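Local coordinates for protein A6 homolog (Fowlpox virus, PDB 6BR8) that binds phospholipids in a helical C-terminal domain and probably plays an essential part in the transition from immature to mature virion, at residues 215-218 and 219-223; 197-200 and 201-205; 164-167 and 168-172; 56-59 and 60-64; 8-11 and 12-16. One frame throughout, in Å; residues are numbered along the deposited sequence.

Contact 1 (215-218 and 219-223); sequences LISI and VQCIT. With 6OU ([(2~{R})-1-[2-azanylethoxy(oxidanyl)phosphoryl]oxy-3-hexadecanoyloxy-propan-2-yl] (~{Z})-octadec-9-enoate), chain C.
With L215 CG swung away from its own backbone N (chi1 176°) and V219 CG2 standing beside its own, the two side chains run alongside each other one helical turn apart, and L215 CD1 meets V219 CG2 at 4.1 Å. The other branch of the valine, CG1, is turned off toward the lipid and touches C05 of a phosphatidylethanolamine acyl chain at 3.8 Å. I218 repeats the spacing: its CG2 lies 4.1 Å from CD1 of I222, whose tip also reaches lipid C03 at 3.8 Å. One flank of helix 212-225 forms part of the wall of the lipid pocket of this helical domain, where T223 adds its methyl CG2, 3.6 Å from C07. The T223 hydroxyl turns back and donates to Q220 O at 3.1 Å. Along the polar flank S217 OG bonds to R157, while the Q220 amide is held at both ends, OE1 by the I237 N-H and NE2 by D224 and V235 O.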
# COMPACT_ATOMS: atom_id res chain seq x y z
N LEU A 215 -15.37 8.46 4.68
CA LEU A 215 -14.34 7.48 4.38
C LEU A 215 -14.36 6.34 5.39
O LEU A 215 -14.29 5.16 5.03
CB LEU A 215 -12.96 8.14 4.35
CG LEU A 215 -11.90 7.06 4.13
CD1 LEU A 215 -12.02 6.47 2.75
CD2 LEU A 215 -10.53 7.68 4.37
N ILE A 216 -14.44 6.68 6.67
CA ILE A 216 -14.52 5.67 7.72
C ILE A 216 -15.75 4.80 7.51
O ILE A 216 -15.67 3.57 7.54
CB ILE A 216 -14.55 6.35 9.09
CG1 ILE A 216 -13.25 7.12 9.32
CG2 ILE A 216 -14.88 5.32 10.22
CD1 ILE A 216 -12.05 6.25 9.56
N SER A 217 -16.90 5.44 7.32
CA SER A 217 -18.14 4.70 7.11
C SER A 217 -18.01 3.68 6.00
O SER A 217 -18.27 2.49 6.21
CB SER A 217 -19.27 5.65 6.78
OG SER A 217 -20.40 4.93 6.32
N ILE A 218 -17.58 4.12 4.81
CA ILE A 218 -17.40 3.22 3.68
C ILE A 218 -16.51 2.05 4.07
O ILE A 218 -16.88 0.88 3.89
CB ILE A 218 -16.80 3.98 2.49
CG1 ILE A 218 -17.88 4.80 1.79
CG2 ILE A 218 -16.10 3.01 1.55
CD1 ILE A 218 -17.33 5.68 0.71
N VAL A 219 -15.31 2.34 4.58
CA VAL A 219 -14.40 1.24 4.88
C VAL A 219 -14.95 0.36 6.00
O VAL A 219 -14.84 -0.87 5.93
CB VAL A 219 -13.00 1.80 5.20
CG1 VAL A 219 -12.02 0.69 5.50
CG2 VAL A 219 -12.54 2.61 3.99
N GLN A 220 -15.61 0.95 7.00
CA GLN A 220 -16.18 0.13 8.06
C GLN A 220 -17.27 -0.78 7.52
O GLN A 220 -17.40 -1.93 7.97
CB GLN A 220 -16.74 1.00 9.19
CG GLN A 220 -17.36 0.14 10.33
CD GLN A 220 -16.28 -0.49 11.19
OE1 GLN A 220 -15.41 0.21 11.71
NE2 GLN A 220 -16.29 -1.81 11.31
N CYS A 221 -18.09 -0.27 6.60
CA CYS A 221 -19.14 -1.10 6.01
C CYS A 221 -18.57 -2.18 5.12
O CYS A 221 -19.24 -3.19 4.91
CB CYS A 221 -20.12 -0.24 5.21
SG CYS A 221 -21.20 0.71 6.27
N ILE A 222 -17.36 -2.00 4.61
CA ILE A 222 -16.70 -3.08 3.89
C ILE A 222 -16.27 -4.16 4.87
O ILE A 222 -16.56 -5.35 4.67
CB ILE A 222 -15.51 -2.55 3.07
CG1 ILE A 222 -15.99 -1.60 1.95
CG2 ILE A 222 -14.70 -3.71 2.49
CD1 ILE A 222 -14.83 -0.92 1.17
N THR A 223 -15.60 -3.77 5.95
CA THR A 223 -15.14 -4.78 6.89
C THR A 223 -16.30 -5.48 7.55
O THR A 223 -16.20 -6.67 7.84
CB THR A 223 -14.19 -4.21 7.96
OG1 THR A 223 -14.93 -3.45 8.93
CG2 THR A 223 -13.15 -3.34 7.32
C01 6OU C . -10.29 1.34 0.01
C02 6OU C . -10.72 -0.12 0.14
C03 6OU C . -11.12 -0.50 1.57
C04 6OU C . -10.85 -1.96 1.91
C05 6OU C . -11.21 -2.31 3.35
C06 6OU C . -10.34 -3.42 3.94
C07 6OU C . -10.10 -3.21 5.43
C08 6OU C . -9.83 -4.52 6.17
C09 6OU C . -9.34 -4.31 7.60
C10 6OU C . -7.90 -4.78 7.78
C11 6OU C . -7.33 -4.38 9.14
C12 6OU C . -6.91 -5.61 9.93
C13 6OU C . -5.69 -5.35 10.80
C14 6OU C . -5.94 -5.82 12.22
C15 6OU C . -6.83 -4.87 13.01
C16 6OU C . -6.07 -4.43 14.25
O17 6OU C . -4.94 -4.76 14.35
O18 6OU C . -6.66 -3.65 15.24
C19 6OU C . -5.86 -2.58 15.66
C20 6OU C . -5.08 -3.03 16.89
C21 6OU C . -6.02 -3.08 18.09
O22 6OU C . -6.34 -4.42 18.34
O24 6OU C . -5.21 -4.94 20.60
O25 6OU C . -6.99 -6.40 19.82
O26 6OU C . -7.69 -4.11 20.72
C27 6OU C . -8.85 -3.65 20.09
N29 6OU C . -9.90 -1.54 19.36
O30 6OU C . -3.94 -2.24 17.16
C31 6OU C . -3.76 -0.99 16.52
O32 6OU C . -4.31 -0.03 16.92
C33 6OU C . -2.80 -0.84 15.34
C34 6OU C . -3.50 -0.57 14.01
C35 6OU C . -2.54 -0.80 12.85
C36 6OU C . -2.99 -1.92 11.92
C37 6OU C . -3.15 -1.42 10.49
C38 6OU C . -3.48 -2.55 9.53
C39 6OU C . -2.54 -2.53 8.33
C40 6OU C . -3.19 -3.08 7.06
C41 6OU C . -3.24 -4.39 7.03
C42 6OU C . -4.39 -4.92 6.16
C43 6OU C . -4.50 -4.21 4.81
C44 6OU C . -5.95 -3.93 4.40
C45 6OU C . -6.17 -2.55 3.76
C46 6OU C . -5.32 -2.33 2.51
C47 6OU C . -5.72 -1.06 1.77
C48 6OU C . -4.88 -0.81 0.52
C49 6OU C . -5.02 0.61 -0.01

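Contact 2 (197-200 and 201-205); sequences REMY and KNIFV. With PGV ((1R)-2-{[{[(2S)-2,3-dihydroxypropyl]oxy}(hydroxy)phosphoryl]oxy}-1-[(palmitoyloxy)methyl]ethyl (11E)-octadec-11-enoate), chain F.
R197 and K201 meet in a contact one turn long at the start of helix 197-210, on the protein surface, where a lipid lies against one flank. Their aliphatic parts run side by side, R197 CB 3.6 Å from K201 CE. The lysine chain bends at chi3 (-80°), folding CE back over R197 O; NZ ends near the guanidinium plane, both groups being cationic and touching only through their aliphatic parts. R197 NH1 is bonded to F66 O. On another flank selenomethionine M199 bends at its last torsion, laying CE over the centre of the Y200 ring, 3.8 Å above its plane, and tightly against I203 CD1 at 3.4 Å. Y200 OH reaches E192. The flank carrying K201, F204 and V205 faces phosphatidylglycerol: K201 CB packs on C4 at 3.7 Å, C7 lies over the F204 ring away from its centre, and F204 CD1 touches C6 at 3.4 Å. V205 places CG1 3.3 Å from the ester carbonyl oxygen O04. These three residues belong to the phosphatidylglycerol site of this lipid-binding domain.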
# COMPACT_ATOMS: atom_id res chain seq x y z
N ARG A 197 5.71 20.57 -0.94
CA ARG A 197 5.36 19.73 0.20
C ARG A 197 4.22 20.31 1.02
O ARG A 197 3.19 19.66 1.23
CB ARG A 197 6.57 19.53 1.11
CG ARG A 197 7.21 18.17 1.03
CD ARG A 197 8.22 17.89 2.17
NE ARG A 197 9.15 18.99 2.48
CZ ARG A 197 10.19 19.35 1.72
NH1 ARG A 197 10.41 18.75 0.56
NH2 ARG A 197 10.99 20.34 2.11
N GLU A 198 4.41 21.51 1.57
CA GLU A 198 3.45 22.03 2.53
C GLU A 198 2.04 22.11 1.93
O GLU A 198 1.06 21.83 2.62
CB GLU A 198 3.91 23.41 3.03
CG GLU A 198 3.01 24.06 4.11
CD GLU A 198 3.55 25.41 4.60
OE1 GLU A 198 4.60 25.85 4.07
OE2 GLU A 198 2.92 26.03 5.48
N MSE A 199 1.92 22.50 0.66
CA MSE A 199 0.61 22.56 0.01
C MSE A 199 -0.07 21.20 -0.19
O MSE A 199 -1.24 21.04 0.15
CB MSE A 199 0.68 23.23 -1.34
CG MSE A 199 -0.71 23.59 -1.80
SE MSE A 199 -0.79 24.04 -3.69
CE MSE A 199 -0.96 22.16 -4.27
N TYR A 200 0.65 20.23 -0.76
CA TYR A 200 -0.00 18.95 -1.02
C TYR A 200 -0.36 18.30 0.30
O TYR A 200 -1.41 17.65 0.41
CB TYR A 200 0.87 18.03 -1.87
CG TYR A 200 0.80 18.39 -3.32
CD1 TYR A 200 -0.31 18.06 -4.08
CD2 TYR A 200 1.83 19.09 -3.93
CE1 TYR A 200 -0.38 18.41 -5.43
CE2 TYR A 200 1.76 19.43 -5.26
CZ TYR A 200 0.66 19.08 -6.00
OH TYR A 200 0.58 19.40 -7.34
N LYS A 201 0.48 18.49 1.32
CA LYS A 201 0.12 17.90 2.60
C LYS A 201 -1.09 18.59 3.21
O LYS A 201 -1.96 17.91 3.75
CB LYS A 201 1.32 17.91 3.56
CG LYS A 201 2.39 16.87 3.16
CD LYS A 201 3.63 16.87 4.10
CE LYS A 201 4.60 18.02 3.76
NZ LYS A 201 5.62 18.37 4.81
N ASN A 202 -1.18 19.93 3.13
CA ASN A 202 -2.38 20.61 3.60
C ASN A 202 -3.59 20.21 2.76
O ASN A 202 -4.71 20.12 3.28
CB ASN A 202 -2.19 22.14 3.54
CG ASN A 202 -1.64 22.70 4.83
OD1 ASN A 202 -1.22 21.96 5.72
ND2 ASN A 202 -1.64 24.02 4.94
N ILE A 203 -3.41 20.00 1.46
CA ILE A 203 -4.53 19.52 0.65
C ILE A 203 -4.96 18.16 1.15
O ILE A 203 -6.16 17.90 1.32
CB ILE A 203 -4.14 19.48 -0.83
CG1 ILE A 203 -4.09 20.88 -1.40
CG2 ILE A 203 -5.15 18.66 -1.65
CD1 ILE A 203 -3.74 20.87 -2.81
N PHE A 204 -4.00 17.30 1.45
CA PHE A 204 -4.35 15.98 1.92
C PHE A 204 -5.06 16.06 3.25
O PHE A 204 -6.14 15.47 3.42
CB PHE A 204 -3.11 15.09 2.03
CG PHE A 204 -3.42 13.70 2.54
CD1 PHE A 204 -3.52 13.44 3.89
CD2 PHE A 204 -3.65 12.66 1.64
CE1 PHE A 204 -3.81 12.18 4.37
CE2 PHE A 204 -3.94 11.38 2.11
CZ PHE A 204 -4.02 11.14 3.49
N VAL A 205 -4.49 16.78 4.21
CA VAL A 205 -5.14 16.90 5.52
C VAL A 205 -6.56 17.45 5.36
O VAL A 205 -7.52 16.92 5.92
CB VAL A 205 -4.29 17.76 6.47
CG1 VAL A 205 -5.16 18.38 7.59
CG2 VAL A 205 -3.20 16.93 7.12
C01 PGV F . -1.60 15.74 11.57
C02 PGV F . -0.49 16.81 11.06
C03 PGV F . -1.17 17.76 10.04
C04 PGV F . -2.40 20.67 11.17
C05 PGV F . -3.28 19.69 12.01
C06 PGV F . -4.13 20.49 13.08
O01 PGV F . 0.55 16.08 10.44
O02 PGV F . -0.51 15.17 8.70
O03 PGV F . -2.92 16.24 11.31
O04 PGV F . -4.71 16.16 9.99
O05 PGV F . -2.35 18.87 12.69
O06 PGV F . -3.28 21.42 13.74
O11 PGV F . -0.33 18.78 9.58
O12 PGV F . -1.06 20.57 11.59
O13 PGV F . 0.57 21.22 9.70
O14 PGV F . 1.35 19.55 11.47
C1 PGV F . 0.47 15.81 9.10
C2 PGV F . 1.54 16.29 8.12
C3 PGV F . 1.80 15.34 6.95
C4 PGV F . 0.61 15.25 5.97
C5 PGV F . 0.73 14.06 5.00
C6 PGV F . -0.42 13.08 5.17
C7 PGV F . -0.11 11.68 4.64
C8 PGV F . 0.70 11.66 3.32
C9 PGV F . 1.03 10.20 2.85
C10 PGV F . 0.34 9.13 3.75
C19 PGV F . -3.70 15.58 10.40
C20 PGV F . -3.38 14.20 9.88
C21 PGV F . -4.43 13.70 8.85
C22 PGV F . -4.92 12.32 9.27
C23 PGV F . -4.78 11.25 8.17
C24 PGV F . -5.14 9.87 8.74
C25 PGV F . -4.69 8.73 7.84
C26 PGV F . -5.54 7.47 8.02
C27 PGV F . -5.37 6.46 6.85
C28 PGV F . -5.48 4.99 7.33
C29 PGV F . -5.02 3.93 6.29
C30 PGV F . -4.49 2.63 6.97
C31 PGV F . -4.75 1.32 6.18
C32 PGV F . -5.31 0.18 7.09
C33 PGV F . -6.80 -0.16 6.82
C34 PGV F . -7.53 -0.63 8.09

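Contact 3 (164-167 and 168-172); sequences EIMA and SFKTK
M166 and K170 supply the main side-chain meeting in this part of helix 156-170, and its nearest atoms are carbons. The two chains lie alongside and point the same way, with selenomethionine CG 4.0 Å from the lysine CE. K170 CG, set beside its own backbone N, lies 3.4 Å from M166 O, and the extended chain beyond it then carries CE to the neighbour.

The backbone bonds become more bent and weaker from S168 to T171. S168 N to E164 O (3.0 Å) and F169 N to I165 O are close to straight, the first with an N-H...O angle of 163°; K170 N to M166 O has bent to 142°, and T171 N to A167 O is weak at 3.3 Å.

T171 adds a side-chain bond. Its OG1 stands between its own backbone N and carbonyl carbon (chi1 73°), from where it donates to S168 O at 2.7 Å. The same carbonyl also receives T171 N at 3.1 Å, so two donors of one residue grip it. The T171 methyl CG2 rests 3.2 Å from A167 O.

Toward the neighbours, S168 OG bonds to E207 of helix 197-210, to which K172 NZ makes a long, weak ion pair. F169 packs on Y200 of that helix and on V175 of helix 175-180, so this part of the chain joins both.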
# COMPACT_ATOMS: atom_id res chain seq x y z
N GLU A 164 -15.59 13.49 -5.70
CA GLU A 164 -15.69 14.79 -5.04
C GLU A 164 -14.33 15.33 -4.63
O GLU A 164 -14.10 16.53 -4.76
CB GLU A 164 -16.60 14.71 -3.82
CG GLU A 164 -18.05 14.48 -4.19
CD GLU A 164 -18.94 14.39 -2.99
OE1 GLU A 164 -18.40 14.13 -1.89
OE2 GLU A 164 -20.17 14.58 -3.14
N ILE A 165 -13.45 14.45 -4.15
CA ILE A 165 -12.08 14.83 -3.85
C ILE A 165 -11.37 15.27 -5.12
O ILE A 165 -10.58 16.23 -5.12
CB ILE A 165 -11.36 13.64 -3.16
CG1 ILE A 165 -11.98 13.35 -1.78
CG2 ILE A 165 -9.88 13.92 -2.98
CD1 ILE A 165 -11.33 12.17 -1.05
N MSE A 166 -11.65 14.59 -6.23
CA MSE A 166 -11.03 14.92 -7.50
C MSE A 166 -11.40 16.30 -7.97
O MSE A 166 -10.52 17.06 -8.44
CB MSE A 166 -11.47 13.91 -8.55
CG MSE A 166 -10.79 14.17 -9.89
SE MSE A 166 -11.29 12.76 -11.17
CE MSE A 166 -10.09 11.35 -10.51
N ALA A 167 -12.68 16.66 -7.86
CA ALA A 167 -13.17 17.96 -8.28
C ALA A 167 -12.60 19.05 -7.40
O ALA A 167 -12.17 20.10 -7.89
CB ALA A 167 -14.69 17.99 -8.25
N SER A 168 -12.60 18.81 -6.09
CA SER A 168 -12.07 19.79 -5.15
C SER A 168 -10.58 20.02 -5.40
O SER A 168 -10.09 21.16 -5.38
CB SER A 168 -12.32 19.29 -3.74
OG SER A 168 -11.59 20.07 -2.82
N PHE A 169 -9.86 18.94 -5.66
CA PHE A 169 -8.47 19.04 -6.08
C PHE A 169 -8.31 19.97 -7.29
O PHE A 169 -7.44 20.84 -7.31
CB PHE A 169 -7.94 17.64 -6.37
CG PHE A 169 -6.52 17.62 -6.72
CD1 PHE A 169 -5.57 17.91 -5.76
CD2 PHE A 169 -6.11 17.35 -8.00
CE1 PHE A 169 -4.25 17.91 -6.06
CE2 PHE A 169 -4.79 17.36 -8.33
CZ PHE A 169 -3.85 17.64 -7.35
N LYS A 170 -9.18 19.83 -8.28
CA LYS A 170 -9.00 20.59 -9.50
C LYS A 170 -9.20 22.07 -9.29
O LYS A 170 -8.71 22.86 -10.11
CB LYS A 170 -9.93 20.05 -10.58
CG LYS A 170 -9.41 18.78 -11.20
CD LYS A 170 -10.38 18.18 -12.16
CE LYS A 170 -9.80 16.90 -12.70
NZ LYS A 170 -10.62 16.41 -13.83
N THR A 171 -9.90 22.47 -8.23
CA THR A 171 -10.11 23.87 -7.90
C THR A 171 -8.97 24.47 -7.10
O THR A 171 -9.04 25.66 -6.77
CB THR A 171 -11.39 24.06 -7.08
OG1 THR A 171 -11.15 23.57 -5.76
CG2 THR A 171 -12.55 23.31 -7.70
N LYS A 172 -7.96 23.67 -6.74
CA LYS A 172 -6.81 24.12 -5.96
C LYS A 172 -5.50 24.02 -6.71
O LYS A 172 -4.51 24.57 -6.24
CB LYS A 172 -6.66 23.32 -4.66
CG LYS A 172 -7.82 23.40 -3.70
CD LYS A 172 -7.75 22.27 -2.73
CE LYS A 172 -8.98 22.20 -1.84
NZ LYS A 172 -8.57 22.14 -0.41

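Contact 4 (56-59 and 60-64); sequences SNYI and IKIIA. With 6OU ([(2~{R})-1-[2-azanylethoxy(oxidanyl)phosphoryl]oxy-3-hexadecanoyloxy-propan-2-yl] (~{Z})-octadec-9-enoate), chain E.
Y58 presents its ring to I62 one turn further on, the isoleucine CD1 approaching obliquely, 3.8 Å from Y58 CE2 and 3.9 Å from Y58 CD2. A lipid carbon, C07 of the phosphatidylethanolamine of chain E, comes to the same CD2 at 4.2 Å, also at a slant, so the CD2 side of the ring is shared by protein and acyl chain. I62 extends CG1 and CD1 back past Y58 O to reach the ring. Elsewhere on the tyrosine, CE1 comes near E10 OE2 and the hydroxyl rests on I11 of helix 5-26.

The amide of N57 is the other flat group: its OD1 lies 3.9 Å from I60 CD1. N57 occupies the N-cap position, yet its side chain makes no capping bond; N57 O receives K61 N at 3.0 Å. K61, fully extended beyond CG, brings CE to 4.1 Å from N57 CB and carries NZ on to a salt bridge with D55. The following turn is closed by I63 N to I59 O, 2.9 Å.

I59 also meets the lipid, CG1 3.9 Å from C08, and its side chain packs on F84 and F86. Y58, I59 and I62 belong to the observed phosphatidylethanolamine pocket, lined in part by the first turns of helix 58-66.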
# COMPACT_ATOMS: atom_id res chain seq x y z
N SER A 56 15.54 -1.94 7.40
CA SER A 56 14.89 -1.28 8.52
C SER A 56 14.60 0.21 8.29
O SER A 56 13.88 0.81 9.08
CB SER A 56 15.77 -1.42 9.77
N ASN A 57 15.17 0.82 7.26
CA ASN A 57 14.96 2.24 7.02
C ASN A 57 14.12 2.50 5.77
O ASN A 57 14.00 3.66 5.36
CB ASN A 57 16.31 2.95 6.91
CG ASN A 57 16.93 3.21 8.27
OD1 ASN A 57 16.22 3.41 9.26
ND2 ASN A 57 18.25 3.17 8.33
N TYR A 58 13.52 1.47 5.19
CA TYR A 58 12.87 1.62 3.89
C TYR A 58 11.80 2.70 3.93
O TYR A 58 11.62 3.44 2.95
CB TYR A 58 12.27 0.29 3.43
CG TYR A 58 12.10 0.26 1.93
CD1 TYR A 58 13.18 0.04 1.08
CD2 TYR A 58 10.88 0.49 1.36
CE1 TYR A 58 13.03 0.02 -0.27
CE2 TYR A 58 10.72 0.50 -0.01
CZ TYR A 58 11.79 0.26 -0.82
OH TYR A 58 11.64 0.25 -2.17
N ILE A 59 11.08 2.82 5.04
CA ILE A 59 9.98 3.77 5.06
C ILE A 59 10.54 5.18 5.05
O ILE A 59 10.06 6.06 4.32
CB ILE A 59 9.03 3.55 6.26
CG1 ILE A 59 8.19 2.28 6.06
CG2 ILE A 59 8.11 4.75 6.44
CD1 ILE A 59 7.61 1.70 7.35
N ILE A 60 11.59 5.40 5.83
CA ILE A 60 12.25 6.70 5.92
C ILE A 60 12.88 7.08 4.59
O ILE A 60 13.01 8.26 4.27
CB ILE A 60 13.28 6.65 7.06
CG1 ILE A 60 12.56 6.48 8.40
CG2 ILE A 60 14.18 7.86 7.04
CD1 ILE A 60 13.47 6.16 9.55
N LYS A 61 13.30 6.09 3.81
CA LYS A 61 13.78 6.38 2.46
C LYS A 61 12.64 6.78 1.54
O LYS A 61 12.83 7.59 0.62
CB LYS A 61 14.54 5.17 1.91
CG LYS A 61 15.80 4.87 2.73
CD LYS A 61 16.45 3.56 2.30
CE LYS A 61 17.70 3.31 3.12
NZ LYS A 61 18.38 2.05 2.76
N ILE A 62 11.44 6.26 1.78
CA ILE A 62 10.29 6.72 1.02
C ILE A 62 9.94 8.15 1.41
O ILE A 62 9.72 9.00 0.54
CB ILE A 62 9.10 5.76 1.20
CG1 ILE A 62 9.45 4.40 0.57
CG2 ILE A 62 7.90 6.32 0.50
CD1 ILE A 62 8.35 3.41 0.59
N ILE A 63 9.92 8.47 2.71
CA ILE A 63 9.72 9.85 3.11
C ILE A 63 10.75 10.76 2.45
O ILE A 63 10.42 11.87 2.01
CB ILE A 63 9.76 10.01 4.65
CG1 ILE A 63 8.59 9.31 5.34
CG2 ILE A 63 9.85 11.50 5.04
CD1 ILE A 63 8.71 9.21 6.81
N ALA A 64 12.01 10.30 2.34
CA ALA A 64 13.07 11.17 1.84
C ALA A 64 12.93 11.50 0.36
O ALA A 64 13.54 12.48 -0.10
CB ALA A 64 14.44 10.55 2.11
C05 6OU E . 6.35 -0.97 1.08
C06 6OU E . 6.45 -0.46 2.52
C07 6OU E . 7.56 -1.12 3.33
C08 6OU E . 7.18 -1.22 4.81
C09 6OU E . 7.52 -2.58 5.44
C10 6OU E . 6.56 -3.02 6.53
C11 6OU E . 7.25 -3.02 7.89
C12 6OU E . 6.32 -2.65 9.04
C13 6OU E . 5.74 -3.89 9.74
C14 6OU E . 5.69 -3.68 11.25
C15 6OU E . 4.41 -4.23 11.86
C16 6OU E . 4.48 -4.12 13.37
O17 6OU E . 3.54 -4.37 14.05
O18 6OU E . 5.68 -3.71 13.95
C19 6OU E . 5.54 -2.94 15.10
C20 6OU E . 6.46 -1.73 14.99
C21 6OU E . 5.99 -0.67 15.97
O22 6OU E . 6.40 -1.10 17.23
P23 6OU E . 7.10 -0.01 18.25
O24 6OU E . 6.64 -0.28 19.67
O25 6OU E . 6.71 1.39 17.84
O26 6OU E . 8.74 -0.16 18.16
C27 6OU E . 9.55 0.83 18.73
C28 6OU E . 10.97 0.55 18.26
N29 6OU E . 11.24 1.29 17.04
O30 6OU E . 6.44 -1.23 13.68
C31 6OU E . 7.09 -0.01 13.48
O32 6OU E . 8.24 0.09 13.75
C33 6OU E . 6.32 1.19 12.92
C34 6OU E . 6.59 1.46 11.44
C35 6OU E . 5.34 1.32 10.58
C36 6OU E . 4.57 2.63 10.41
C37 6OU E . 3.49 2.53 9.33
C38 6OU E . 2.62 3.77 9.29
C39 6OU E . 1.33 3.58 8.49
C40 6OU E . 1.38 4.20 7.10
C41 6OU E . 1.47 5.51 7.09
C42 6OU E . 2.89 5.97 6.76

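Contact 5 (8-11 and 12-16); sequences TNEI and VQDLK
V12 sits one turn beyond T8 in helix 5-26 of this helical lipid-binding domain, and its two methyls press on the carbonyls of the preceding turn: CG1 (chi1 -50°) lies 3.4 Å from T8 O, and CG2, standing between the valine's own N and carbonyl carbon, is 3.2 Å from N9 O. The methyls accompany a slack backbone bond, V12 N to T8 O being weak at 3.4 Å. This buried flank continues into I190 and L65 of neighbouring helices.

Away from it, Q13 is exposed; a chi1 of -59° sets its CG beside the backbone N and 3.0 Å from N9 O, the carbonyl that also accepts Q13 N. N9 lies along this more open side.

E10 and D14 form a separate acidic pair, their carboxylate planes 49° apart. K51 makes a salt bridge to D14 OD2 and a long, weak ion pair to E10, probably easing the repulsion between the two acids, whose nearest oxygens, E10 OE2 and D14 OD2, are 3.6 Å apart.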
# COMPACT_ATOMS: atom_id res chain seq x y z
N THR A 8 17.37 6.40 -2.62
CA THR A 8 16.13 6.96 -3.14
C THR A 8 16.04 6.85 -4.66
O THR A 8 14.93 6.89 -5.21
CB THR A 8 15.97 8.42 -2.68
OG1 THR A 8 17.15 9.17 -3.01
CG2 THR A 8 15.74 8.48 -1.17
N ASN A 9 17.17 6.71 -5.35
CA ASN A 9 17.13 6.27 -6.75
C ASN A 9 16.71 4.81 -6.85
O ASN A 9 15.99 4.44 -7.77
CB ASN A 9 18.50 6.48 -7.42
CG ASN A 9 18.81 7.94 -7.66
OD1 ASN A 9 17.92 8.78 -7.73
ND2 ASN A 9 20.10 8.26 -7.79
N GLU A 10 17.15 3.97 -5.91
CA GLU A 10 16.72 2.58 -5.91
C GLU A 10 15.20 2.47 -5.88
O GLU A 10 14.61 1.65 -6.59
CB GLU A 10 17.34 1.84 -4.72
CG GLU A 10 17.10 0.33 -4.71
CD GLU A 10 17.14 -0.26 -3.30
OE1 GLU A 10 18.25 -0.48 -2.78
OE2 GLU A 10 16.06 -0.49 -2.72
N ILE A 11 14.56 3.31 -5.07
CA ILE A 11 13.12 3.20 -4.88
C ILE A 11 12.36 3.65 -6.13
O ILE A 11 11.39 3.01 -6.53
CB ILE A 11 12.69 3.99 -3.63
CG1 ILE A 11 13.36 3.38 -2.40
CG2 ILE A 11 11.18 3.98 -3.48
CD1 ILE A 11 13.01 4.07 -1.12
N VAL A 12 12.79 4.74 -6.76
CA VAL A 12 12.12 5.12 -7.99
C VAL A 12 12.36 4.07 -9.07
O VAL A 12 11.44 3.78 -9.85
CB VAL A 12 12.52 6.53 -8.49
CG1 VAL A 12 12.42 7.57 -7.37
CG2 VAL A 12 13.89 6.52 -9.11
N GLN A 13 13.55 3.47 -9.12
CA GLN A 13 13.79 2.41 -10.09
C GLN A 13 12.90 1.20 -9.82
O GLN A 13 12.37 0.61 -10.76
CB GLN A 13 15.26 1.99 -10.08
CG GLN A 13 16.26 3.09 -10.41
CD GLN A 13 16.11 3.72 -11.80
OE1 GLN A 13 15.11 3.52 -12.50
NE2 GLN A 13 17.11 4.50 -12.18
N ASP A 14 12.73 0.83 -8.54
CA ASP A 14 11.86 -0.30 -8.20
C ASP A 14 10.40 0.01 -8.50
O ASP A 14 9.67 -0.85 -9.00
CB ASP A 14 12.03 -0.68 -6.72
CG ASP A 14 13.28 -1.52 -6.45
OD1 ASP A 14 13.83 -2.15 -7.39
OD2 ASP A 14 13.73 -1.55 -5.28
N LEU A 15 9.94 1.23 -8.20
CA LEU A 15 8.54 1.55 -8.44
C LEU A 15 8.22 1.55 -9.94
O LEU A 15 7.14 1.12 -10.34
CB LEU A 15 8.19 2.88 -7.77
CG LEU A 15 6.87 3.59 -8.06
CD1 LEU A 15 5.71 2.76 -7.52
CD2 LEU A 15 6.83 4.96 -7.41
N LYS A 16 9.15 1.99 -10.79
CA LYS A 16 8.95 1.93 -12.24
C LYS A 16 8.77 0.49 -12.72
O LYS A 16 7.91 0.19 -13.56
CB LYS A 16 10.14 2.56 -12.97
CG LYS A 16 10.31 4.05 -12.78
CD LYS A 16 11.55 4.53 -13.56

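Overall arrangement
From the N terminus the chain meets contact 5, then contacts 4, 3, 2 and 1. All are local, within or at the ends of single helices, and in series, so none closes a long loop and none nests in or crosses another. Their ties are made through space. Contacts 5 and 4 touch, joining helices 5-26 and 58-66 where K61 CB meets I11 CD1 at 3.6 Å. Contacts 3 and 2 touch likewise, Y200 CE1 lying 4.0 Å from F169 CE1, which joins helices 156-170 and 197-210. Contact 1 follows on the next helix, its centre about 29 Å from that of contact 4, across the chain's centre. Contacts 1, 2 and 4 each border bound lipid.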